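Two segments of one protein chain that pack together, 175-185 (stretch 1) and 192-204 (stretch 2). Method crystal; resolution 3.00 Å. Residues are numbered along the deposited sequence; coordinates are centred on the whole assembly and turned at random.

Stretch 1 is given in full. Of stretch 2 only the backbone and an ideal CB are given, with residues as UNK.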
# COMPACT_ATOMS: atom_id res chain seq x y z
N PHE A 175 16.67 4.24 -0.57
CA PHE A 175 15.22 4.13 -0.36
C PHE A 175 14.65 5.49 0.03
O PHE A 175 13.57 5.84 -0.44
CB PHE A 175 14.88 3.07 0.70
CG PHE A 175 13.40 2.81 0.88
CD1 PHE A 175 12.65 3.57 1.77
CD2 PHE A 175 12.76 1.81 0.17
CE1 PHE A 175 11.27 3.33 1.93
CE2 PHE A 175 11.39 1.57 0.34
CZ PHE A 175 10.66 2.34 1.20
N LEU A 176 15.38 6.25 0.89
CA LEU A 176 14.95 7.57 1.36
C LEU A 176 14.87 8.57 0.22
O LEU A 176 13.82 9.19 0.08
CB LEU A 176 15.80 8.07 2.53
CG LEU A 176 15.46 9.44 3.11
CD1 LEU A 176 14.03 9.54 3.59
CD2 LEU A 176 16.40 9.79 4.22
N GLU A 177 15.93 8.70 -0.62
CA GLU A 177 15.97 9.58 -1.79
C GLU A 177 14.78 9.25 -2.69
O GLU A 177 13.95 10.12 -3.00
CB GLU A 177 17.25 9.34 -2.61
CG GLU A 177 18.55 9.86 -2.04
CD GLU A 177 19.68 9.78 -3.06
OE1 GLU A 177 19.61 10.51 -4.08
OE2 GLU A 177 20.61 8.96 -2.87
N GLN A 178 14.68 7.97 -3.07
CA GLN A 178 13.64 7.41 -3.91
C GLN A 178 12.24 7.74 -3.41
O GLN A 178 11.41 8.18 -4.20
CB GLN A 178 13.84 5.90 -4.10
CG GLN A 178 14.87 5.56 -5.19
CD GLN A 178 14.89 4.09 -5.53
OE1 GLN A 178 14.35 3.67 -6.56
NE2 GLN A 178 15.50 3.27 -4.67
N LEU A 179 12.01 7.58 -2.08
CA LEU A 179 10.74 7.91 -1.45
C LEU A 179 10.43 9.41 -1.57
O LEU A 179 9.28 9.75 -1.83
CB LEU A 179 10.68 7.44 0.02
CG LEU A 179 9.37 7.81 0.73
CD1 LEU A 179 8.18 7.14 0.09
CD2 LEU A 179 9.41 7.48 2.19
N MET A 180 11.45 10.28 -1.42
CA MET A 180 11.31 11.73 -1.49
C MET A 180 11.00 12.21 -2.89
O MET A 180 10.19 13.11 -3.05
CB MET A 180 12.57 12.42 -0.99
CG MET A 180 12.90 12.12 0.43
SD MET A 180 14.27 13.12 1.06
CE MET A 180 15.44 13.10 -0.36
N ASP A 181 11.63 11.62 -3.92
CA ASP A 181 11.32 11.97 -5.32
C ASP A 181 9.87 11.56 -5.60
O ASP A 181 9.13 12.24 -6.33
CB ASP A 181 12.26 11.24 -6.31
CG ASP A 181 13.71 11.69 -6.33
OD1 ASP A 181 14.10 12.48 -5.44
OD2 ASP A 181 14.46 11.22 -7.22
N LEU A 182 9.46 10.46 -4.99
CA LEU A 182 8.14 9.90 -5.18
C LEU A 182 7.04 10.75 -4.55
O LEU A 182 6.02 10.92 -5.19
CB LEU A 182 8.14 8.43 -4.70
CG LEU A 182 6.84 7.62 -4.67
CD1 LEU A 182 6.24 7.45 -6.04
CD2 LEU A 182 7.10 6.25 -4.07
N VAL A 183 7.26 11.32 -3.35
CA VAL A 183 6.21 12.06 -2.64
C VAL A 183 6.38 13.60 -2.62
O VAL A 183 5.38 14.34 -2.65
CB VAL A 183 6.02 11.53 -1.21
CG1 VAL A 183 4.59 11.78 -0.76
CG2 VAL A 183 6.31 10.04 -1.12
N LEU A 184 7.60 14.08 -2.52
CA LEU A 184 7.86 15.52 -2.46
C LEU A 184 8.04 16.12 -3.83
O LEU A 184 7.24 16.97 -4.22
CB LEU A 184 9.06 15.85 -1.54
CG LEU A 184 9.16 15.09 -0.23
CD1 LEU A 184 10.48 15.32 0.43
CD2 LEU A 184 8.04 15.47 0.68
N LEU A 185 9.09 15.68 -4.59
CA LEU A 185 9.46 16.16 -5.94
C LEU A 185 8.28 16.13 -6.94
O LEU A 185 8.33 16.82 -7.95
CB LEU A 185 10.70 15.42 -6.48
CG LEU A 185 12.08 15.95 -5.99
CD1 LEU A 185 12.41 15.52 -4.54
CD2 LEU A 185 13.17 15.47 -6.89
N UNK A 192 5.25 16.39 3.12
CA UNK A 192 6.16 17.51 3.33
C UNK A 192 7.52 16.97 3.69
O UNK A 192 7.63 15.84 4.18
CB UNK A 192 5.65 18.45 4.42
N UNK A 193 8.56 17.74 3.39
CA UNK A 193 9.92 17.34 3.68
C UNK A 193 10.08 17.10 5.19
O UNK A 193 10.80 16.18 5.61
CB UNK A 193 10.91 18.40 3.19
N UNK A 194 9.33 17.88 6.00
CA UNK A 194 9.31 17.80 7.46
C UNK A 194 8.67 16.52 7.96
O UNK A 194 8.89 16.16 9.10
CB UNK A 194 8.57 19.00 8.04
N UNK A 195 7.88 15.83 7.12
CA UNK A 195 7.24 14.56 7.50
C UNK A 195 8.31 13.50 7.67
O UNK A 195 8.04 12.46 8.27
CB UNK A 195 6.21 14.12 6.46
N UNK A 196 9.55 13.81 7.19
CA UNK A 196 10.68 12.90 7.23
C UNK A 196 11.91 13.42 8.02
O UNK A 196 13.03 13.01 7.72
CB UNK A 196 11.10 12.59 5.79
N UNK A 197 11.70 14.24 9.09
CA UNK A 197 12.80 14.79 9.91
C UNK A 197 13.73 13.71 10.37
O UNK A 197 14.94 13.86 10.25
CB UNK A 197 12.25 15.54 11.13
N UNK A 198 13.17 12.68 11.01
CA UNK A 198 13.93 11.63 11.66
C UNK A 198 14.80 10.85 10.69
O UNK A 198 15.95 10.54 11.04
CB UNK A 198 12.98 10.67 12.38
N UNK A 199 14.28 10.55 9.47
CA UNK A 199 15.01 9.85 8.42
C UNK A 199 16.15 10.73 7.93
O UNK A 199 17.29 10.27 7.85
CB UNK A 199 14.08 9.47 7.26
N UNK A 200 15.84 12.01 7.65
CA UNK A 200 16.80 13.01 7.22
C UNK A 200 17.98 13.08 8.20
O UNK A 200 19.13 13.04 7.75
CB UNK A 200 16.12 14.38 7.10
N UNK A 201 17.71 13.13 9.51
CA UNK A 201 18.73 13.19 10.56
C UNK A 201 19.60 11.94 10.58
O UNK A 201 20.83 12.06 10.51
CB UNK A 201 18.07 13.38 11.93
N UNK A 202 18.94 10.76 10.60
CA UNK A 202 19.56 9.44 10.58
C UNK A 202 20.51 9.30 9.38
O UNK A 202 21.65 8.83 9.54
CB UNK A 202 18.49 8.35 10.54
N UNK A 203 20.03 9.75 8.19
CA UNK A 203 20.76 9.72 6.93
C UNK A 203 21.90 10.71 6.95
O UNK A 203 22.98 10.37 6.49
CB UNK A 203 19.83 10.02 5.75
N UNK A 204 21.69 11.91 7.52
CA UNK A 204 22.75 12.92 7.61
C UNK A 204 23.90 12.44 8.50
O UNK A 204 25.06 12.62 8.15
CB UNK A 204 22.18 14.24 8.15

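Stretch 1 offers a mostly apolar surface: L176, L179, M180 and L184 present apolar side chains toward stretch 2 or beside it. The helix at 197-204 runs back at 144° to helix 175-183, with axes 11.2 Å apart at closest approach.

At position 192, CA-to-CB points away. The contact is made by the main chain, with C 3.4 Å from L184 CD2, so many side chains would suit. The residue is L192; its side chain comes no nearer than 5.4 Å, from L192 CB to L184 CD2.

Position 193 opens a 3-10 segment. Its CB points sideways, 4.2 Å from L184 CD1, with M180 further along; a long apolar or aromatic side chain could reach both. F193, with chi1 t, does so: its CD1 lies 3.6 Å from L184 CD1, which sits at the ring edge, and its CE1 is 3.9 Å from M180 SD. M180 SD is 5.1 Å from the centroid of the F193 ring, 69° off its normal, an oblique sulfur-aromatic approach.

At 194, CA-to-CB points away, so any side chain that suits a turn would do; the residue is T194. At 195 CB points toward stretch 1, but no stretch 1 atom lies within 5.5 Å of it, so a short polar side chain could serve the turn; D195 accepts a hydrogen bond through OD2 from L192 N (2.7 Å, 175°).

Position 196 is the N-cap, where Ser, Thr, Asp or Asn is common. Yet CB points toward stretch 1, 4.8 Å from L176 CD1, and the space ahead is lined by L179 and L184, favouring a large apolar group. F196, chi1 m, spans it: CE1 lies 3.8 Å from L179 CD2, and CE2 4.0 Å from L184 CD2, which is at the ring edge.

Positions 197 and 198 are out of reach and tolerant; they hold V197 and R198.

At 199, CB points toward stretch 1 and is already 3.7 Å from L176 CD1, which favours a small residue such as Gly, Ala or Ser. S199 makes this contact through CB, while its OG is hydrogen-bonded elsewhere in the structure.

At 200, CB is sideways, 5.4 Å from L176 CD2, so several medium or large residues would fit. L200 approaches L176 CD2 most closely through its backbone N, at 4.1 Å.

Positions 201 and 202 impose little from this side; they are E201 and A202.

At 203, CB again points toward stretch 1, 3.8 Å from L176 CD2. A small apolar residue suffices; A203 packs its methyl there.

Position 204 is out of reach and carries W204.

Stretch 2, residues 192-204: LFTDFVRSLEAAW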
# COMPACT_ATOMS: atom_id res chain seq x y z
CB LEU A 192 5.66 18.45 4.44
CG LEU A 192 4.45 19.29 4.08
CD1 LEU A 192 3.74 19.75 5.29
CD2 LEU A 192 4.82 20.47 3.22
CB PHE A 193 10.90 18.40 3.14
CG PHE A 193 12.34 18.00 3.31
CD1 PHE A 193 12.93 17.10 2.43
CD2 PHE A 193 13.09 18.50 4.36
CE1 PHE A 193 14.25 16.70 2.60
CE2 PHE A 193 14.41 18.11 4.52
CZ PHE A 193 14.98 17.22 3.64
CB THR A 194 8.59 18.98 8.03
OG1 THR A 194 7.28 18.98 7.47
CG2 THR A 194 9.30 20.29 7.74
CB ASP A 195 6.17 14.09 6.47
CG ASP A 195 4.88 14.90 6.45
OD1 ASP A 195 4.38 15.29 7.54
OD2 ASP A 195 4.31 15.09 5.34
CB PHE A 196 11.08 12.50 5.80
CG PHE A 196 9.93 12.00 4.94
CD1 PHE A 196 9.33 10.77 5.21
CD2 PHE A 196 9.45 12.75 3.87
CE1 PHE A 196 8.27 10.31 4.43
CE2 PHE A 196 8.40 12.28 3.08
CZ PHE A 196 7.81 11.07 3.37
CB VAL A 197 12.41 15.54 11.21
CG1 VAL A 197 13.33 16.73 11.46
CG2 VAL A 197 10.95 15.92 11.29
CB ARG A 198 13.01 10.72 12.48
CG ARG A 198 12.23 11.47 13.59
CD ARG A 198 13.12 12.17 14.61
NE ARG A 198 13.85 11.21 15.44
CZ ARG A 198 13.40 10.75 16.60
NH1 ARG A 198 12.25 11.19 17.09
NH2 ARG A 198 14.11 9.86 17.28
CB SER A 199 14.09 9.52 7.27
OG SER A 199 13.12 8.59 7.71
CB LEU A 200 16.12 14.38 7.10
CG LEU A 200 17.05 15.58 6.97
CD1 LEU A 200 17.57 15.70 5.55
CD2 LEU A 200 16.36 16.84 7.43
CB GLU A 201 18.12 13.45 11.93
CG GLU A 201 17.48 14.82 12.03
CD GLU A 201 17.18 15.26 13.44
OE1 GLU A 201 16.99 14.39 14.32
OE2 GLU A 201 17.18 16.49 13.67
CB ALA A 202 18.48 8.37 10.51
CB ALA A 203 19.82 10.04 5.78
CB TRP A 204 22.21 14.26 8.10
CG TRP A 204 23.13 15.38 7.74
CD1 TRP A 204 24.09 15.95 8.54
CD2 TRP A 204 23.30 15.95 6.43
NE1 TRP A 204 24.80 16.89 7.82
CE2 TRP A 204 24.35 16.90 6.52
CE3 TRP A 204 22.64 15.79 5.20
CZ2 TRP A 204 24.77 17.66 5.42
CZ3 TRP A 204 23.04 16.56 4.12
CH2 TRP A 204 24.09 17.49 4.24
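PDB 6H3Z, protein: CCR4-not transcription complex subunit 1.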